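Local structure of Lmo2051 protein (Listeria monocytogenes, 3I18) at residues A[56-61]-A[67-72]; A[31-36]-A[42-47]; A[28-31]-A[37-40]. The protein is probably an ATP-dependent serine endopeptidase of the Lon-like S16 family, anchored in the membrane, of which this chain is the PDZ domain. All blocks are in the same frame, centred on the assembly; numbering follows the deposited sequence.

Contact 1 (A[56-61]-A[67-72]); sequences TVKINY and NEQADI
V57 and I72, I59 and A70, and Y61 and E68 form the three hydrogen-bonded pairs of this antiparallel hairpin, each closed by two backbone bonds, such as I59 N to A70 O at 2.8 Å. In the Y61–E68 pair the two bonds are unequal: E68 N meets Y61 O nearly head-on at 2.6 Å, whereas Y61 N sits 40° out of the plane of the E68 carbonyl. Between these rungs the alpha carbons of D71 and Q69 turn C-H groups to V57 O and I59 O, the latter pair with Q69 CA 3.3 Å from I59 O.

On the face that carries V57, I59, Y61, E68, A70 and I72, the contacts are made through carbon atoms. E68 CB lies over one face of the Y61 ring, a CH-pi contact 3.9 Å from the centroid and displaced toward the rim. Y61 CG stands between its own N and carbonyl carbon (chi1 63°), which lays the ring across the neighbouring strand, while E68 bends at chi2 and carries its carboxylate away. Further along, I59 CG1 meets the tip of I72, CD1, at 3.9 Å.

K58, N60, Q69 and D71 line the other, more polar face; at its end T56 CG2 touches D71 CB at 3.6 Å. K58 crosses over Q69 with its CD, and K58 NZ stays 6.8 Å from D71 OD1.

In the PDZ domain sheet, strand 29-33 pairs along the other edge of 56-61, strand 83-89 brings I85 against I59 and I72, and V23 and L24 lie against Y61.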
loop_
_atom_site.group_PDB
_atom_site.type_symbol
_atom_site.label_atom_id
_atom_site.label_comp_id
_atom_site.label_asym_id
_atom_site.label_seq_id
_atom_site.Cartn_x
_atom_site.Cartn_y
_atom_site.Cartn_z
ATOM N N THR A 56 10.643 4.995 -4.040
ATOM C CA THR A 56 9.364 5.386 -4.597
ATOM C C THR A 56 8.664 4.153 -5.153
ATOM O O THR A 56 9.280 3.355 -5.862
ATOM C CB THR A 56 9.557 6.397 -5.745
ATOM O OG1 THR A 56 10.157 7.593 -5.231
ATOM C CG2 THR A 56 8.228 6.725 -6.392
ATOM N N VAL A 57 7.392 3.973 -4.813
ATOM C CA VAL A 57 6.638 2.836 -5.340
ATOM C C VAL A 57 5.480 3.348 -6.183
ATOM O O VAL A 57 4.860 4.357 -5.849
ATOM C CB VAL A 57 6.062 1.925 -4.212
ATOM C CG1 VAL A 57 7.193 1.229 -3.465
ATOM C CG2 VAL A 57 5.211 2.733 -3.254
ATOM N N LYS A 58 5.197 2.660 -7.283
ATOM C CA LYS A 58 4.093 3.045 -8.155
ATOM C C LYS A 58 2.879 2.288 -7.662
ATOM O O LYS A 58 2.910 1.061 -7.570
ATOM C CB LYS A 58 4.378 2.665 -9.615
ATOM C CG LYS A 58 3.232 3.018 -10.567
ATOM C CD LYS A 58 3.639 2.923 -12.035
ATOM C CE LYS A 58 4.038 1.508 -12.420
ATOM N NZ LYS A 58 4.410 1.396 -13.867
ATOM N N ILE A 59 1.814 3.014 -7.342
ATOM C CA ILE A 59 0.606 2.388 -6.823
ATOM C C ILE A 59 -0.600 2.550 -7.739
ATOM O O ILE A 59 -0.940 3.670 -8.128
ATOM C CB ILE A 59 0.235 2.973 -5.424
ATOM C CG1 ILE A 59 1.365 2.730 -4.418
ATOM C CG2 ILE A 59 -1.042 2.326 -4.908
ATOM C CD1 ILE A 59 1.581 1.272 -4.059
ATOM N N ASN A 60 -1.224 1.432 -8.111
ATOM C CA ASN A 60 -2.438 1.475 -8.926
ATOM C C ASN A 60 -3.555 1.162 -7.932
ATOM O O ASN A 60 -3.506 0.146 -7.234
ATOM C CB ASN A 60 -2.436 0.412 -10.042
ATOM C CG ASN A 60 -1.483 0.743 -11.182
ATOM O OD1 ASN A 60 -0.303 0.413 -11.134
ATOM N ND2 ASN A 60 -1.999 1.407 -12.213
ATOM N N TYR A 61 -4.547 2.037 -7.852
ATOM C CA TYR A 61 -5.640 1.846 -6.903
ATOM C C TYR A 61 -6.935 2.429 -7.435
ATOM O O TYR A 61 -6.928 3.253 -8.344
ATOM C CB TYR A 61 -5.303 2.536 -5.575
ATOM C CG TYR A 61 -5.159 4.043 -5.689
ATOM C CD1 TYR A 61 -3.997 4.618 -6.202
ATOM C CD2 TYR A 61 -6.201 4.890 -5.322
ATOM C CE1 TYR A 61 -3.880 6.003 -6.347
ATOM C CE2 TYR A 61 -6.094 6.271 -5.467
ATOM C CZ TYR A 61 -4.935 6.818 -5.978
ATOM O OH TYR A 61 -4.827 8.182 -6.125
ATOM N N ASN A 67 -10.104 4.142 -11.505
ATOM C CA ASN A 67 -8.808 3.498 -11.331
ATOM C C ASN A 67 -7.710 4.533 -11.504
ATOM O O ASN A 67 -7.463 5.018 -12.608
ATOM C CB ASN A 67 -8.642 2.375 -12.356
ATOM C CG ASN A 67 -9.551 1.196 -12.074
ATOM O OD1 ASN A 67 -9.743 0.327 -12.925
ATOM N ND2 ASN A 67 -10.108 1.154 -10.871
ATOM N N GLU A 68 -7.047 4.860 -10.401
ATOM C CA GLU A 68 -5.996 5.862 -10.415
ATOM C C GLU A 68 -4.604 5.240 -10.327
ATOM O O GLU A 68 -4.445 4.032 -10.133
ATOM C CB GLU A 68 -6.203 6.832 -9.244
ATOM C CG GLU A 68 -7.599 7.461 -9.157
ATOM C CD GLU A 68 -7.915 8.397 -10.312
ATOM O OE1 GLU A 68 -7.897 7.943 -11.476
ATOM O OE2 GLU A 68 -8.187 9.590 -10.062
ATOM N N GLN A 69 -3.593 6.086 -10.473
ATOM C CA GLN A 69 -2.211 5.642 -10.400
ATOM C C GLN A 69 -1.372 6.795 -9.899
ATOM O O GLN A 69 -1.552 7.935 -10.322
ATOM C CB GLN A 69 -1.711 5.218 -11.775
ATOM C CG GLN A 69 -0.332 4.588 -11.744
ATOM C CD GLN A 69 0.202 4.303 -13.128
ATOM O OE1 GLN A 69 0.553 5.222 -13.868
ATOM N NE2 GLN A 69 0.254 3.028 -13.494
ATOM N N ALA A 70 -0.450 6.506 -8.996
ATOM C CA ALA A 70 0.399 7.559 -8.470
ATOM C C ALA A 70 1.601 6.967 -7.769
ATOM O O ALA A 70 1.601 5.799 -7.380
ATOM C CB ALA A 70 -0.398 8.428 -7.506
ATOM N N ASP A 71 2.633 7.786 -7.620
ATOM C CA ASP A 71 3.847 7.364 -6.947
ATOM C C ASP A 71 3.771 7.797 -5.497
ATOM O O ASP A 71 3.243 8.869 -5.182
ATOM C CB ASP A 71 5.079 8.007 -7.587
ATOM C CG ASP A 71 5.415 7.418 -8.930
ATOM O OD1 ASP A 71 5.359 6.177 -9.071
ATOM O OD2 ASP A 71 5.754 8.200 -9.848
ATOM N N ILE A 72 4.300 6.960 -4.613
ATOM C CA ILE A 72 4.300 7.278 -3.195
ATOM C C ILE A 72 5.686 6.978 -2.658
ATOM O O ILE A 72 6.253 5.929 -2.941
ATOM C CB ILE A 72 3.246 6.447 -2.440
ATOM C CG1 ILE A 72 1.863 6.716 -3.042
ATOM C CG2 ILE A 72 3.239 6.822 -0.961
ATOM C CD1 ILE A 72 0.734 5.965 -2.344
#

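Contact 2 (A[31-36]-A[42-47]); sequences TEIDGN and QEFIDY
I33 at the end of strand 29-33 faces F44 on helix 41-49, with alpha carbons 7.7 Å apart. Just beyond the strand the chain reverses through a type I' turn from I33 to N36. D34 and G35 occupy its two middle positions, both with positive phi. I33 N donates to N36 O at 3.0 Å and N36 N to I33 O at 3.3 Å, so the pair closes the turn in both directions. Earlier in the same segment T31 and E32 both face N60, a classic beta bulge.

Two helix residues one turn apart, F44 and Y47, receive I33, which ties helix 41-49 of the PDZ domain to the sheet. I33 enters between them: its CD1 lies 3.8 Å from F44 CE2 and 4.0 Å from Y47 CD1, while CG2 backs against both rings. With CG1 anti to the backbone N (chi1 -178°), the ethyl arm extends toward the helix. Y47 reaches past this isoleucine to the turn, where its hydroxyl donates to D34 OD1 at 2.5 Å. The acceptor uses its anti lone pair, the one turned from OD2, and lies in the plane of the phenol ring at its edge; carboxylate and ring planes stand 85° apart.

D34 OD2 accepts from K58 N, so the two oxygens of one carboxylate join the helix and the next strand to the turn. Such a short phenol–carboxylate bond is consistent with an ionised D34, and the weak bond from K51 NZ to Y47 OH would polarise the hydroxyl further toward donation.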
loop_
_atom_site.group_PDB
_atom_site.type_symbol
_atom_site.label_atom_id
_atom_site.label_comp_id
_atom_site.label_asym_id
_atom_site.label_seq_id
_atom_site.Cartn_x
_atom_site.Cartn_y
_atom_site.Cartn_z
ATOM N N THR A 31 -4.436 -2.393 -6.222
ATOM C CA THR A 31 -4.383 -3.563 -7.089
ATOM C C THR A 31 -3.000 -3.969 -7.575
ATOM O O THR A 31 -2.766 -5.138 -7.864
ATOM C CB THR A 31 -5.294 -3.360 -8.318
ATOM O OG1 THR A 31 -4.889 -2.180 -9.028
ATOM C CG2 THR A 31 -6.739 -3.198 -7.880
ATOM N N GLU A 32 -2.083 -3.012 -7.665
ATOM C CA GLU A 32 -0.731 -3.306 -8.116
ATOM C C GLU A 32 0.264 -2.352 -7.477
ATOM O O GLU A 32 -0.064 -1.209 -7.154
ATOM C CB GLU A 32 -0.626 -3.202 -9.644
ATOM C CG GLU A 32 -1.413 -4.263 -10.407
ATOM C CD GLU A 32 -1.047 -4.334 -11.883
ATOM O OE1 GLU A 32 -1.557 -5.243 -12.574
ATOM O OE2 GLU A 32 -0.258 -3.494 -12.359
ATOM N N ILE A 33 1.473 -2.851 -7.268
ATOM C CA ILE A 33 2.547 -2.055 -6.703
ATOM C C ILE A 33 3.765 -2.333 -7.589
ATOM O O ILE A 33 4.132 -3.486 -7.831
ATOM C CB ILE A 33 2.804 -2.430 -5.216
ATOM C CG1 ILE A 33 3.910 -1.546 -4.640
ATOM C CG2 ILE A 33 3.157 -3.909 -5.084
ATOM C CD1 ILE A 33 4.012 -1.616 -3.121
ATOM N N ASP A 34 4.359 -1.257 -8.097
ATOM C CA ASP A 34 5.510 -1.322 -8.987
ATOM C C ASP A 34 5.246 -2.128 -10.263
ATOM O O ASP A 34 6.093 -2.894 -10.734
ATOM C CB ASP A 34 6.745 -1.830 -8.230
ATOM C CG ASP A 34 7.421 -0.727 -7.423
ATOM O OD1 ASP A 34 8.379 -1.012 -6.672
ATOM O OD2 ASP A 34 7.005 0.445 -7.544
ATOM N N GLY A 35 4.049 -1.929 -10.813
ATOM C CA GLY A 35 3.639 -2.577 -12.053
ATOM C C GLY A 35 3.242 -4.039 -11.984
ATOM O O GLY A 35 3.030 -4.681 -13.019
ATOM N N ASN A 36 3.118 -4.567 -10.776
ATOM C CA ASN A 36 2.771 -5.968 -10.613
ATOM C C ASN A 36 1.649 -6.217 -9.611
ATOM O O ASN A 36 1.518 -5.509 -8.613
ATOM C CB ASN A 36 4.023 -6.753 -10.200
ATOM C CG ASN A 36 5.090 -6.765 -11.288
ATOM O OD1 ASN A 36 4.890 -7.341 -12.360
ATOM N ND2 ASN A 36 6.222 -6.119 -11.021
ATOM N N GLN A 42 0.362 -10.497 2.490
ATOM C CA GLN A 42 1.708 -10.881 2.887
ATOM C C GLN A 42 2.726 -10.595 1.795
ATOM O O GLN A 42 3.808 -10.069 2.070
ATOM C CB GLN A 42 1.752 -12.364 3.265
ATOM C CG GLN A 42 0.937 -12.677 4.505
ATOM C CD GLN A 42 1.434 -11.917 5.723
ATOM O OE1 GLN A 42 0.696 -11.720 6.693
ATOM N NE2 GLN A 42 2.696 -11.494 5.683
ATOM N N GLU A 43 2.388 -10.939 0.554
ATOM C CA GLU A 43 3.308 -10.692 -0.552
ATOM C C GLU A 43 3.485 -9.190 -0.742
ATOM O O GLU A 43 4.588 -8.710 -1.014
ATOM C CB GLU A 43 2.790 -11.300 -1.862
ATOM C CG GLU A 43 3.780 -11.065 -3.001
ATOM C CD GLU A 43 3.269 -11.438 -4.375
ATOM O OE1 GLU A 43 3.907 -10.993 -5.359
ATOM O OE2 GLU A 43 2.255 -12.169 -4.485
ATOM N N PHE A 44 2.386 -8.458 -0.609
ATOM C CA PHE A 44 2.397 -7.005 -0.751
ATOM C C PHE A 44 3.330 -6.400 0.294
ATOM O O PHE A 44 4.193 -5.576 -0.022
ATOM C CB PHE A 44 0.967 -6.479 -0.594
ATOM C CG PHE A 44 0.848 -4.980 -0.593
ATOM C CD1 PHE A 44 0.664 -4.287 0.597
ATOM C CD2 PHE A 44 0.830 -4.271 -1.791
ATOM C CE1 PHE A 44 0.460 -2.908 0.593
ATOM C CE2 PHE A 44 0.628 -2.892 -1.808
ATOM C CZ PHE A 44 0.438 -2.210 -0.619
ATOM N N ILE A 45 3.183 -6.838 1.537
ATOM C CA ILE A 45 4.022 -6.331 2.618
ATOM C C ILE A 45 5.471 -6.755 2.429
ATOM O O ILE A 45 6.379 -5.939 2.584
ATOM C CB ILE A 45 3.519 -6.831 3.987
ATOM C CG1 ILE A 45 2.095 -6.321 4.222
ATOM C CG2 ILE A 45 4.448 -6.343 5.099
ATOM C CD1 ILE A 45 1.379 -7.014 5.361
ATOM N N ASP A 46 5.698 -8.026 2.102
ATOM C CA ASP A 46 7.066 -8.507 1.891
ATOM C C ASP A 46 7.773 -7.645 0.858
ATOM O O ASP A 46 8.939 -7.292 1.022
ATOM C CB ASP A 46 7.088 -9.953 1.382
ATOM C CG ASP A 46 6.718 -10.962 2.443
ATOM O OD1 ASP A 46 6.972 -10.706 3.638
ATOM O OD2 ASP A 46 6.186 -12.029 2.070
ATOM N N TYR A 47 7.062 -7.318 -0.217
ATOM C CA TYR A 47 7.647 -6.521 -1.279
ATOM C C TYR A 47 8.092 -5.156 -0.781
ATOM O O TYR A 47 9.216 -4.727 -1.056
ATOM C CB TYR A 47 6.658 -6.364 -2.435
ATOM C CG TYR A 47 7.248 -5.589 -3.581
ATOM C CD1 TYR A 47 7.044 -4.213 -3.697
ATOM C CD2 TYR A 47 8.075 -6.219 -4.513
ATOM C CE1 TYR A 47 7.657 -3.485 -4.709
ATOM C CE2 TYR A 47 8.691 -5.501 -5.529
ATOM C CZ TYR A 47 8.481 -4.135 -5.620
ATOM O OH TYR A 47 9.117 -3.412 -6.601
#

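Contact 3 (A[28-31]-A[37-40]); sequences DLIT and AFKS
Water 1 joins T31 O to F38 O: its oxygen donates to T31 O at 2.7 Å, and the same water 1 oxygen donates to F38 O at 3.0 Å. It thereby bridges the last residue of segment 28-31 to the loop that leads into helix 41-49. The same water sits over the centre of the F38 ring, 3.5 Å above its plane, so the phenyl forms one wall of its site.

F38 carries the direct contact. Its far edge points at the strand backbone: CZ lies 3.2 Å from I30 O, which sits near the ring plane, and CE1 is 3.6 Å from T31 O, approached obliquely. The weakly positive rim of the ring is thus turned to the carbonyl oxygen of I30. CG is held between the backbone N and the carbonyl carbon, with chi1 at only 39°, and this sends the ring inward from the loop. I30 crosses it at about a right angle, CG2 4.1 Å from CZ.

In this PDZ domain the loop packs its phenylalanine on the middle of strand 29-33, at I30 and T31, and then starts the helix. S40 is the N-cap, its OG accepting from E43 N, and E43 OE2 accepts from K39 N.

The F38 ring also meets F44 of the helix, their planes at about 45°, and V9 of strand 9-14. At the outer margin, A37 CB approaches T31 O to 3.9 Å.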
loop_
_atom_site.group_PDB
_atom_site.type_symbol
_atom_site.label_atom_id
_atom_site.label_comp_id
_atom_site.label_asym_id
_atom_site.label_seq_id
_atom_site.Cartn_x
_atom_site.Cartn_y
_atom_site.Cartn_z
ATOM N N ASP A 28 -9.862 2.804 -0.237
ATOM C CA ASP A 28 -9.270 2.549 -1.545
ATOM C C ASP A 28 -8.748 1.125 -1.652
ATOM O O ASP A 28 -8.325 0.518 -0.663
ATOM C CB ASP A 28 -8.120 3.527 -1.823
ATOM C CG ASP A 28 -8.589 4.961 -1.972
ATOM O OD1 ASP A 28 -9.812 5.194 -2.051
ATOM O OD2 ASP A 28 -7.732 5.864 -2.015
ATOM N N LEU A 29 -8.797 0.586 -2.863
ATOM C CA LEU A 29 -8.308 -0.761 -3.119
ATOM C C LEU A 29 -7.033 -0.654 -3.938
ATOM O O LEU A 29 -7.032 -0.071 -5.021
ATOM C CB LEU A 29 -9.345 -1.571 -3.905
ATOM C CG LEU A 29 -8.880 -2.920 -4.456
ATOM C CD1 LEU A 29 -8.567 -3.889 -3.329
ATOM C CD2 LEU A 29 -9.969 -3.497 -5.358
ATOM N N ILE A 30 -5.947 -1.208 -3.412
ATOM C CA ILE A 30 -4.672 -1.190 -4.126
ATOM C C ILE A 30 -4.582 -2.497 -4.903
ATOM O O ILE A 30 -4.643 -3.579 -4.317
ATOM C CB ILE A 30 -3.486 -1.089 -3.156
ATOM C CG1 ILE A 30 -3.533 0.256 -2.418
ATOM C CG2 ILE A 30 -2.187 -1.242 -3.923
ATOM C CD1 ILE A 30 -2.433 0.415 -1.354
ATOM N N THR A 31 -4.436 -2.393 -6.222
ATOM C CA THR A 31 -4.383 -3.563 -7.089
ATOM C C THR A 31 -3.000 -3.969 -7.575
ATOM O O THR A 31 -2.766 -5.138 -7.864
ATOM C CB THR A 31 -5.294 -3.360 -8.318
ATOM O OG1 THR A 31 -4.889 -2.180 -9.028
ATOM C CG2 THR A 31 -6.739 -3.198 -7.880
ATOM N N ALA A 37 0.827 -7.219 -9.901
ATOM C CA ALA A 37 -0.271 -7.586 -9.025
ATOM C C ALA A 37 0.282 -8.600 -8.033
ATOM O O ALA A 37 1.103 -9.445 -8.392
ATOM C CB ALA A 37 -1.410 -8.211 -9.836
ATOM N N PHE A 38 -0.163 -8.511 -6.787
ATOM C CA PHE A 38 0.280 -9.416 -5.735
ATOM C C PHE A 38 -0.879 -10.349 -5.421
ATOM O O PHE A 38 -2.032 -10.027 -5.704
ATOM C CB PHE A 38 0.668 -8.611 -4.489
ATOM C CG PHE A 38 -0.241 -7.447 -4.217
ATOM C CD1 PHE A 38 -0.089 -6.254 -4.921
ATOM C CD2 PHE A 38 -1.288 -7.557 -3.303
ATOM C CE1 PHE A 38 -0.951 -5.191 -4.713
ATOM C CE2 PHE A 38 -2.155 -6.492 -3.093
ATOM C CZ PHE A 38 -1.993 -5.306 -3.807
ATOM N N LYS A 39 -0.591 -11.502 -4.832
ATOM C CA LYS A 39 -1.663 -12.441 -4.535
ATOM C C LYS A 39 -2.056 -12.538 -3.069
ATOM O O LYS A 39 -2.812 -13.430 -2.686
ATOM C CB LYS A 39 -1.306 -13.826 -5.076
ATOM C CG LYS A 39 -1.342 -13.902 -6.598
ATOM C CD LYS A 39 -0.931 -15.268 -7.096
ATOM C CE LYS A 39 -0.924 -15.316 -8.613
ATOM N NZ LYS A 39 0.009 -14.308 -9.191
ATOM N N SER A 40 -1.559 -11.618 -2.251
ATOM C CA SER A 40 -1.893 -11.630 -0.830
ATOM C C SER A 40 -1.316 -10.415 -0.132
ATOM O O SER A 40 -0.384 -9.787 -0.630
ATOM C CB SER A 40 -1.340 -12.885 -0.164
ATOM O OG SER A 40 0.068 -12.797 -0.017
HETATM O O HOH W 1 -3.255 -7.452 -6.634
#

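How the contacts relate
Strand 29-33 links the three contacts: contacts 2 and 3 both use it and share T31, and it is the sheet neighbour of strand 56-63 in contact 1. The centres of contacts 2 and 3 lie about 7 Å apart, each about 11 Å from that of contact 1. Between contacts 1 and 2, D34 N lies 2.8 Å from K58 O and T31 N 2.9 Å from N60 O, both probable hydrogen bonds, while I33 CG1 packs on I59 CD1. Contacts 2 and 3 join where CE1 of F38 comes within 3.5 Å of CD2 of F44, so loop and helix meet over one side of the sheet whose hairpin is contact 1.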